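Local coordinates for bacterial bifunctional deaminase-reductase C-terminal domain-containing protein (Corynebacterium diphtheriae, PDB 2P4G) that is probably an NADP-dependent pyrimidine reductase of riboflavin biosynthesis, with a dihydrofolate reductase-like fold, at residues 45-50 with 219-224; 140-145 with 166-171; 213-218 with 251-256. All blocks are in the same frame, centred on the assembly; numbering follows the deposited sequence.

Contact 1 (45-50 with 219-224); sequences NGSATL and NIICPV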
loop_
_atom_site.group_PDB
_atom_site.type_symbol
_atom_site.label_atom_id
_atom_site.label_comp_id
_atom_site.label_asym_id
_atom_site.label_seq_id
_atom_site.Cartn_x
_atom_site.Cartn_y
_atom_site.Cartn_z
ATOM N N ASN A 45 2.301 2.307 -2.421
ATOM C CA ASN A 45 1.760 3.373 -1.616
ATOM C C ASN A 45 0.229 3.536 -1.712
ATOM O O ASN A 45 -0.300 4.570 -1.357
ATOM C CB ASN A 45 2.532 4.677 -1.906
ATOM C CG ASN A 45 2.269 5.228 -3.281
ATOM O OD1 ASN A 45 2.231 4.501 -4.288
ATOM N ND2 ASN A 45 2.054 6.527 -3.329
ATOM N N GLY A 46 -0.478 2.515 -2.182
ATOM C CA GLY A 46 -1.930 2.475 -2.043
ATOM C C GLY A 46 -2.799 3.104 -3.107
ATOM O O GLY A 46 -3.981 3.369 -2.855
ATOM N N SER A 47 -2.246 3.341 -4.295
ATOM C CA SER A 47 -3.062 3.737 -5.443
ATOM C C SER A 47 -3.531 2.501 -6.219
ATOM O O SER A 47 -2.722 1.651 -6.544
ATOM C CB SER A 47 -2.306 4.674 -6.360
ATOM O OG SER A 47 -3.158 5.082 -7.419
ATOM N N ALA A 48 -4.840 2.404 -6.483
ATOM C CA ALA A 48 -5.411 1.318 -7.285
ATOM C C ALA A 48 -5.183 1.524 -8.792
ATOM O O ALA A 48 -5.351 0.581 -9.587
ATOM C CB ALA A 48 -6.938 1.176 -7.003
ATOM N N THR A 49 -4.861 2.759 -9.191
ATOM C CA THR A 49 -4.724 3.090 -10.598
ATOM C C THR A 49 -3.411 3.775 -10.878
ATOM O O THR A 49 -2.842 4.435 -10.021
ATOM C CB THR A 49 -5.876 4.018 -11.125
ATOM O OG1 THR A 49 -5.859 5.272 -10.434
ATOM C CG2 THR A 49 -7.261 3.350 -11.014
ATOM N N LEU A 50 -2.957 3.589 -12.111
ATOM C CA LEU A 50 -1.855 4.319 -12.700
ATOM C C LEU A 50 -2.407 4.838 -14.022
ATOM O O LEU A 50 -2.954 4.077 -14.811
ATOM C CB LEU A 50 -0.674 3.376 -12.919
ATOM C CG LEU A 50 0.585 3.873 -13.617
ATOM C CD1 LEU A 50 1.112 5.084 -12.896
ATOM C CD2 LEU A 50 1.635 2.739 -13.662
ATOM N N ASN A 219 5.529 -0.341 -8.014
ATOM C CA ASN A 219 5.584 1.074 -8.354
ATOM C C ASN A 219 5.084 2.026 -7.276
ATOM O O ASN A 219 4.373 1.640 -6.354
ATOM C CB ASN A 219 4.957 1.361 -9.729
ATOM C CG ASN A 219 3.703 0.592 -9.977
ATOM O OD1 ASN A 219 3.646 -0.284 -10.858
ATOM N ND2 ASN A 219 2.680 0.898 -9.196
ATOM N N ILE A 220 5.553 3.263 -7.374
ATOM C CA ILE A 220 5.181 4.353 -6.474
ATOM C C ILE A 220 4.430 5.361 -7.302
ATOM O O ILE A 220 4.896 5.736 -8.341
ATOM C CB ILE A 220 6.410 5.071 -5.922
ATOM C CG1 ILE A 220 7.229 4.112 -5.045
ATOM C CG2 ILE A 220 5.992 6.350 -5.216
ATOM C CD1 ILE A 220 8.438 4.730 -4.395
ATOM N N ILE A 221 3.262 5.778 -6.832
ATOM C CA ILE A 221 2.416 6.758 -7.521
ATOM C C ILE A 221 2.047 7.861 -6.526
ATOM O O ILE A 221 1.336 7.605 -5.538
ATOM C CB ILE A 221 1.142 6.093 -8.070
ATOM C CG1 ILE A 221 1.529 4.952 -9.047
ATOM C CG2 ILE A 221 0.250 7.143 -8.738
ATOM C CD1 ILE A 221 0.403 3.982 -9.414
ATOM N N CYS A 222 2.588 9.057 -6.763
ATOM C CA CYS A 222 2.307 10.260 -5.972
ATOM C C CYS A 222 1.847 11.382 -6.879
ATOM O O CYS A 222 2.545 11.726 -7.828
ATOM C CB CYS A 222 3.545 10.751 -5.268
ATOM S SG CYS A 222 4.152 9.583 -4.146
ATOM N N PRO A 223 0.692 11.990 -6.572
ATOM C CA PRO A 223 -0.179 11.658 -5.465
ATOM C C PRO A 223 -0.873 10.367 -5.736
ATOM O O PRO A 223 -0.928 9.927 -6.871
ATOM C CB PRO A 223 -1.189 12.817 -5.457
ATOM C CG PRO A 223 -0.568 13.881 -6.258
ATOM C CD PRO A 223 0.178 13.149 -7.312
ATOM N N VAL A 224 -1.402 9.751 -4.698
ATOM C CA VAL A 224 -2.221 8.574 -4.885
ATOM C C VAL A 224 -3.398 8.984 -5.787
ATOM O O VAL A 224 -4.191 9.850 -5.433
ATOM C CB VAL A 224 -2.689 7.996 -3.531
ATOM C CG1 VAL A 224 -3.814 7.065 -3.723
ATOM C CG2 VAL A 224 -1.551 7.301 -2.840
#

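Contact 2 (140-145 with 166-171); sequences VITQQP and VIVAPT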
loop_
_atom_site.group_PDB
_atom_site.type_symbol
_atom_site.label_atom_id
_atom_site.label_comp_id
_atom_site.label_asym_id
_atom_site.label_seq_id
_atom_site.Cartn_x
_atom_site.Cartn_y
_atom_site.Cartn_z
ATOM N N VAL A 140 -27.427 -6.190 -13.732
ATOM C CA VAL A 140 -27.191 -4.797 -13.380
ATOM C C VAL A 140 -27.928 -4.475 -12.088
ATOM O O VAL A 140 -29.108 -4.795 -11.945
ATOM C CB VAL A 140 -27.605 -3.838 -14.504
ATOM C CG1 VAL A 140 -27.414 -2.347 -14.054
ATOM C CG2 VAL A 140 -26.791 -4.156 -15.740
ATOM N N ILE A 141 -27.204 -3.882 -11.141
ATOM C CA ILE A 141 -27.772 -3.472 -9.860
ATOM C C ILE A 141 -27.641 -1.941 -9.757
ATOM O O ILE A 141 -26.544 -1.400 -9.755
ATOM C CB ILE A 141 -27.056 -4.124 -8.638
ATOM C CG1 ILE A 141 -26.952 -5.655 -8.778
ATOM C CG2 ILE A 141 -27.744 -3.698 -7.319
ATOM C CD1 ILE A 141 -28.230 -6.396 -8.677
ATOM N N THR A 142 -28.778 -1.266 -9.666
ATOM C CA THR A 142 -28.831 0.170 -9.572
ATOM C C THR A 142 -29.745 0.588 -8.407
ATOM O O THR A 142 -30.145 -0.235 -7.579
ATOM C CB THR A 142 -29.299 0.759 -10.919
ATOM O OG1 THR A 142 -29.267 2.188 -10.852
ATOM C CG2 THR A 142 -30.691 0.287 -11.274
ATOM N N GLN A 143 -30.070 1.868 -8.340
ATOM C CA GLN A 143 -30.868 2.400 -7.255
ATOM C C GLN A 143 -31.842 3.415 -7.823
ATOM O O GLN A 143 -31.512 4.110 -8.756
ATOM C CB GLN A 143 -29.920 3.055 -6.252
ATOM C CG GLN A 143 -30.532 3.406 -4.927
ATOM C CD GLN A 143 -29.508 3.471 -3.793
ATOM O OE1 GLN A 143 -28.309 3.721 -4.002
ATOM N NE2 GLN A 143 -29.988 3.248 -2.575
ATOM N N GLN A 144 -33.049 3.497 -7.292
ATOM C CA GLN A 144 -33.963 4.547 -7.719
ATOM C C GLN A 144 -33.341 5.861 -7.305
ATOM O O GLN A 144 -33.115 6.069 -6.115
ATOM C CB GLN A 144 -35.325 4.401 -7.058
ATOM C CG GLN A 144 -36.386 5.354 -7.599
ATOM C CD GLN A 144 -37.006 4.876 -8.903
ATOM O OE1 GLN A 144 -37.349 3.700 -9.053
ATOM N NE2 GLN A 144 -37.161 5.793 -9.855
ATOM N N PRO A 145 -33.041 6.746 -8.278
ATOM C CA PRO A 145 -32.395 8.013 -7.939
ATOM C C PRO A 145 -33.307 8.893 -7.085
ATOM O O PRO A 145 -34.503 8.994 -7.369
ATOM C CB PRO A 145 -32.118 8.648 -9.311
ATOM C CG PRO A 145 -33.137 8.061 -10.204
ATOM C CD PRO A 145 -33.277 6.645 -9.730
ATOM N N VAL A 166 -32.180 -5.968 -14.741
ATOM C CA VAL A 166 -31.825 -4.845 -13.862
ATOM C C VAL A 166 -32.613 -4.867 -12.557
ATOM O O VAL A 166 -33.837 -4.832 -12.576
ATOM C CB VAL A 166 -32.089 -3.481 -14.524
ATOM C CG1 VAL A 166 -31.530 -2.361 -13.638
ATOM C CG2 VAL A 166 -31.492 -3.415 -15.942
ATOM N N ILE A 167 -31.906 -4.927 -11.433
ATOM C CA ILE A 167 -32.517 -4.825 -10.142
ATOM C C ILE A 167 -32.328 -3.391 -9.677
ATOM O O ILE A 167 -31.191 -2.896 -9.637
ATOM C CB ILE A 167 -31.845 -5.729 -9.109
ATOM C CG1 ILE A 167 -32.023 -7.212 -9.461
ATOM C CG2 ILE A 167 -32.446 -5.468 -7.716
ATOM C CD1 ILE A 167 -31.233 -8.138 -8.523
ATOM N N VAL A 168 -33.433 -2.730 -9.329
ATOM C CA VAL A 168 -33.398 -1.374 -8.791
ATOM C C VAL A 168 -33.536 -1.439 -7.278
ATOM O O VAL A 168 -34.598 -1.765 -6.777
ATOM C CB VAL A 168 -34.545 -0.520 -9.373
ATOM C CG1 VAL A 168 -34.496 0.908 -8.815
ATOM C CG2 VAL A 168 -34.475 -0.532 -10.890
ATOM N N ALA A 169 -32.455 -1.170 -6.559
ATOM C CA ALA A 169 -32.511 -1.041 -5.102
ATOM C C ALA A 169 -33.301 0.214 -4.727
ATOM O O ALA A 169 -33.284 1.191 -5.462
ATOM C CB ALA A 169 -31.095 -0.977 -4.511
ATOM N N PRO A 170 -34.054 0.174 -3.613
ATOM C CA PRO A 170 -34.630 1.399 -3.055
ATOM C C PRO A 170 -33.614 2.492 -2.764
ATOM O O PRO A 170 -32.416 2.221 -2.606
ATOM C CB PRO A 170 -35.270 0.916 -1.756
ATOM C CG PRO A 170 -35.642 -0.498 -2.053
ATOM C CD PRO A 170 -34.507 -1.018 -2.871
ATOM N N THR A 171 -34.112 3.724 -2.684
ATOM C CA THR A 171 -33.275 4.899 -2.429
ATOM C C THR A 171 -32.504 4.749 -1.111
ATOM O O THR A 171 -31.319 5.109 -1.027
ATOM C CB THR A 171 -34.139 6.187 -2.389
ATOM O OG1 THR A 171 -34.949 6.264 -3.576
ATOM C CG2 THR A 171 -33.263 7.442 -2.270
#

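Contact 3 (213-218 with 251-256); sequences HLTIAP and NGLIFS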
loop_
_atom_site.group_PDB
_atom_site.type_symbol
_atom_site.label_atom_id
_atom_site.label_comp_id
_atom_site.label_asym_id
_atom_site.label_seq_id
_atom_site.Cartn_x
_atom_site.Cartn_y
_atom_site.Cartn_z
ATOM N N HIS A 213 -7.557 -11.018 -1.954
ATOM C CA HIS A 213 -6.404 -11.211 -2.792
ATOM C C HIS A 213 -5.883 -9.838 -3.181
ATOM O O HIS A 213 -6.572 -9.095 -3.855
ATOM C CB HIS A 213 -6.783 -11.977 -4.039
ATOM C CG HIS A 213 -7.157 -13.382 -3.759
ATOM N ND1 HIS A 213 -6.253 -14.418 -3.821
ATOM C CD2 HIS A 213 -8.332 -13.923 -3.367
ATOM C CE1 HIS A 213 -6.861 -15.541 -3.485
ATOM N NE2 HIS A 213 -8.126 -15.267 -3.218
ATOM N N LEU A 214 -4.673 -9.506 -2.742
ATOM C CA LEU A 214 -4.086 -8.197 -3.031
ATOM C C LEU A 214 -2.756 -8.420 -3.715
ATOM O O LEU A 214 -1.902 -9.178 -3.224
ATOM C CB LEU A 214 -3.904 -7.380 -1.755
ATOM C CG LEU A 214 -3.274 -5.982 -1.907
ATOM C CD1 LEU A 214 -4.243 -5.021 -2.552
ATOM C CD2 LEU A 214 -2.811 -5.462 -0.545
ATOM N N THR A 215 -2.624 -7.799 -4.884
ATOM C CA THR A 215 -1.388 -7.746 -5.628
ATOM C C THR A 215 -0.768 -6.379 -5.388
ATOM O O THR A 215 -1.435 -5.366 -5.559
ATOM C CB THR A 215 -1.651 -7.894 -7.133
ATOM O OG1 THR A 215 -2.351 -9.121 -7.356
ATOM C CG2 THR A 215 -0.324 -7.846 -7.954
ATOM N N ILE A 216 0.507 -6.362 -5.000
ATOM C CA ILE A 216 1.246 -5.121 -4.765
ATOM C C ILE A 216 2.289 -4.981 -5.853
ATOM O O ILE A 216 3.224 -5.796 -5.963
ATOM C CB ILE A 216 1.914 -5.105 -3.405
ATOM C CG1 ILE A 216 0.857 -5.377 -2.322
ATOM C CG2 ILE A 216 2.629 -3.752 -3.194
ATOM C CD1 ILE A 216 1.374 -6.038 -1.108
ATOM N N ALA A 217 2.093 -3.944 -6.658
ATOM C CA ALA A 217 2.822 -3.746 -7.885
ATOM C C ALA A 217 4.055 -2.937 -7.567
ATOM O O ALA A 217 4.025 -2.044 -6.711
ATOM C CB ALA A 217 1.952 -3.030 -8.915
ATOM N N PRO A 218 5.175 -3.265 -8.239
ATOM C CA PRO A 218 6.434 -2.613 -7.943
ATOM C C PRO A 218 6.460 -1.170 -8.464
ATOM O O PRO A 218 7.305 -0.810 -9.284
ATOM C CB PRO A 218 7.436 -3.498 -8.681
ATOM C CG PRO A 218 6.668 -3.979 -9.884
ATOM C CD PRO A 218 5.309 -4.252 -9.335
ATOM N N ASN A 251 8.223 -10.406 -12.523
ATOM C CA ASN A 251 8.217 -8.951 -12.644
ATOM C C ASN A 251 8.164 -8.209 -11.301
ATOM O O ASN A 251 8.080 -6.988 -11.282
ATOM C CB ASN A 251 7.049 -8.526 -13.513
ATOM C CG ASN A 251 7.139 -9.103 -14.912
ATOM O OD1 ASN A 251 6.265 -9.842 -15.344
ATOM N ND2 ASN A 251 8.212 -8.778 -15.618
ATOM N N GLY A 252 8.189 -8.939 -10.192
ATOM C CA GLY A 252 8.307 -8.335 -8.874
ATOM C C GLY A 252 6.992 -7.893 -8.271
ATOM O O GLY A 252 6.980 -7.132 -7.300
ATOM N N LEU A 253 5.881 -8.376 -8.822
ATOM C CA LEU A 253 4.588 -8.127 -8.220
ATOM C C LEU A 253 4.416 -9.083 -7.058
ATOM O O LEU A 253 4.802 -10.249 -7.156
ATOM C CB LEU A 253 3.445 -8.323 -9.222
ATOM C CG LEU A 253 3.157 -7.191 -10.240
ATOM C CD1 LEU A 253 4.270 -7.096 -11.262
ATOM C CD2 LEU A 253 1.781 -7.415 -10.907
ATOM N N ILE A 254 3.868 -8.588 -5.950
ATOM C CA ILE A 254 3.661 -9.425 -4.753
ATOM C C ILE A 254 2.206 -9.825 -4.804
ATOM O O ILE A 254 1.334 -9.007 -5.123
ATOM C CB ILE A 254 3.952 -8.707 -3.416
ATOM C CG1 ILE A 254 5.374 -8.156 -3.379
ATOM C CG2 ILE A 254 3.746 -9.650 -2.202
ATOM C CD1 ILE A 254 5.609 -7.217 -2.166
ATOM N N PHE A 255 1.960 -11.102 -4.537
ATOM C CA PHE A 255 0.625 -11.599 -4.436
ATOM C C PHE A 255 0.454 -12.055 -3.010
ATOM O O PHE A 255 1.288 -12.796 -2.491
ATOM C CB PHE A 255 0.397 -12.756 -5.397
ATOM C CG PHE A 255 0.678 -12.410 -6.814
ATOM C CD1 PHE A 255 -0.233 -11.669 -7.550
ATOM C CD2 PHE A 255 1.850 -12.798 -7.413
ATOM C CE1 PHE A 255 0.020 -11.342 -8.837
ATOM C CE2 PHE A 255 2.100 -12.473 -8.721
ATOM C CZ PHE A 255 1.186 -11.746 -9.437
ATOM N N SER A 256 -0.645 -11.618 -2.401
ATOM C CA SER A 256 -0.924 -11.871 -0.999
ATOM C C SER A 256 -2.389 -12.267 -0.867
ATOM O O SER A 256 -3.238 -11.716 -1.540
ATOM C CB SER A 256 -0.648 -10.617 -0.164
ATOM O OG SER A 256 -1.566 -9.591 -0.492
HETATM O O HOH W 1 -3.642 -12.870 -4.371
HETATM O O HOH W 2 5.834 -5.179 -5.755
#

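Contact 1 (45-50 with 219-224)
The carboxamide of Asn45 lies against the backbone of Ile221 and uses both of its polar atoms on that one residue. OD1 accepts from Ile221 N at 3.0 Å, almost straight at the hydrogen, and ND2 donates to Ile221 O at 2.6 Å. That oxygen lies close to the amide plane of Asn45, while Ile221 N is tilted 30° from it; ND2 in turn stands above the plane of the Ile221 carbonyl, 51° out of it. One face of the amide is met by Val224 CG2, which sits over Asn45 ND2 at 3.7 Å and also rests on the Asn45 carbonyl oxygen. The sulfur of Cys222 lies near ND2 on the other side of the plane. A chi1 of 69°, with CG between the backbone N and the carbonyl carbon of Asn45, brings CG over towards strand 219-222. A second grip on OD1 comes from the hydroxyl of Ser43, at the end of strand 35-43.

The side chain thus binds both the N-H and the C=O of one residue of strand 219-222, in the manner of a neighbouring strand, although 45-50 is itself an irregular loop following strand 35-43. Strand 219-222 also pairs antiparallel with a strand of the second subunit, so the loop is tied to a sheet that runs on across the dimer interface. Phe229 of the second subunit packs on Asn45.

Beyond the amide the contact turns apolar. Ser47 CB meets Ile221 CB and Val224 CG1, and its hydroxyl donates forward to Thr49 O, in the carbonyl plane on a lone pair, at 2.7 Å. The delta carbon of Ile221 reaches the Leu50 side chain, 3.7 Å from Leu50 CB, and the two side chains cross obliquely. Thr49 OG1 bonds to Glu225, the residue after 219-224.

Contact 2 (140-145 with 166-171)
Gln143 NE2 donates to Pro170 O at 2.6 Å, the shortest polar bond between the two segments. The donor lies in the plane of the Pro170 carbonyl, on a lone pair, and the acceptor is only 12° out of the Gln143 amide plane. CG stands anti to the backbone N (chi1 -168°), and the chain continues extended, which carries the amide past the end of strand 166-169 to the following loop. Pro170 O also bonds to the hydroxyl of Thr173, while NE2 has a further, weak bond to Thr173 O. On the next residue along, Thr171 OG1 donates to Gln144 O at 3.1 Å from above the carbonyl plane, so side chains of both segments join their C-terminal ends.

Upstream, the backbones form a parallel pair, with Ile167 N, Thr142 N, Ala169 N and Gln144 N donating in alternation to Val140 O, Ile167 O, Thr142 O and Ala169 O. This is the edge of the central sheet, built by the beta-alpha-beta unit of strand 139-143, helix 150-162 and strand 166-169.

On one face Ile141 and Ile167 run alongside each other in the same direction. Their CD1 atoms are 3.5 Å apart, a tight fit, and helix 175-184 covers this side with Ile178 on Ile141 and Ala182 on Ile167. On the opposite face Val140 CG1 meets Val166 CG1 at 4.1 Å. There Thr142 CG2 also approaches Val166 CG1, at 3.6 Å; Leu156 and Leu159 of helix 150-162 pack on Val166.

The apolar groups thus set the sheet against its helices, the buried Thr142 hydroxyl among them is satisfied by Ser116 O and Trp152 NE1, and the side-chain bonds of Gln143 and Thr171 hold the loops together past the last strand pair.

Contact 3 (213-218 with 251-256)
Thr215 and Phe255 extend in parallel from neighbouring strands, with the threonine hydroxyl at the edge of the ring: Thr215 OG1 is 3.3 Å from Phe255 CD1 and near the ring plane. Its methyl, CG2, is 3.6 Å from Phe255 CE1 and extends also to Leu253 CD2. Both residues project from the same face of the sheet; there Thr61, Asp62 and Leu65 of helix 60-72 pack on Phe255, and Asp62 OD1 bonds to Thr215 OG1.

Ile216 and Ile254 are cross-strand neighbours on the other face, with their CB atoms 4.1 Å apart. This side meets the second subunit, whose Ile216 packs on Ile216 and whose Tyr258 packs on Ile254. On the same face, Ser256 OG lies between its own N and carbonyl carbon (chi1 67°) and turns back to donate to Leu214 O at 2.8 Å. Ser256 N binds that oxygen too, so one carbonyl takes two donors from a single residue.

Toward the loop, Pro218 and Leu253 meet obliquely, Pro218 CD being 3.6 Å from Leu253 CD1. Near the N-terminal end of 251-256, a water donates to both Ile216 O and Gly252 O. At the other end a second water links Ser256 O, to which it donates, with His213 ND1, lying in the plane of the imidazole; His213 NE2 is hydrogen-bonded to Arg37 NH1.

Leu214 with Ser256 and Ile216 with Ile254 are hydrogen-bonded pairs flanking the non-hydrogen-bonded pair Thr215-Phe255, a regular antiparallel pairing within the mixed, reductase-like sheet of the RibD C-terminal family.

Contacts 1 and 3 adjoin in sequence: strand 211-217 of contact 3 is followed directly by strand 219-222 of contact 1, their centres are about 13 Å apart, and both touch the second subunit. Contact 2 lies away from them, its centre about 32 Å from that of contact 1 and 35 Å from that of contact 3, and no other chain touches it. Contacts 2 and 3 nevertheless belong to one mixed sheet, contact 2 at its parallel edge and contact 3 in its antiparallel part. The side chains of Thr49 and Thr215 are about 4 and 5 Å from 1,2-ethanediol, those of Asn219 and Asn251 about 5 and 3 Å from nitrate, all probably crystallisation additives.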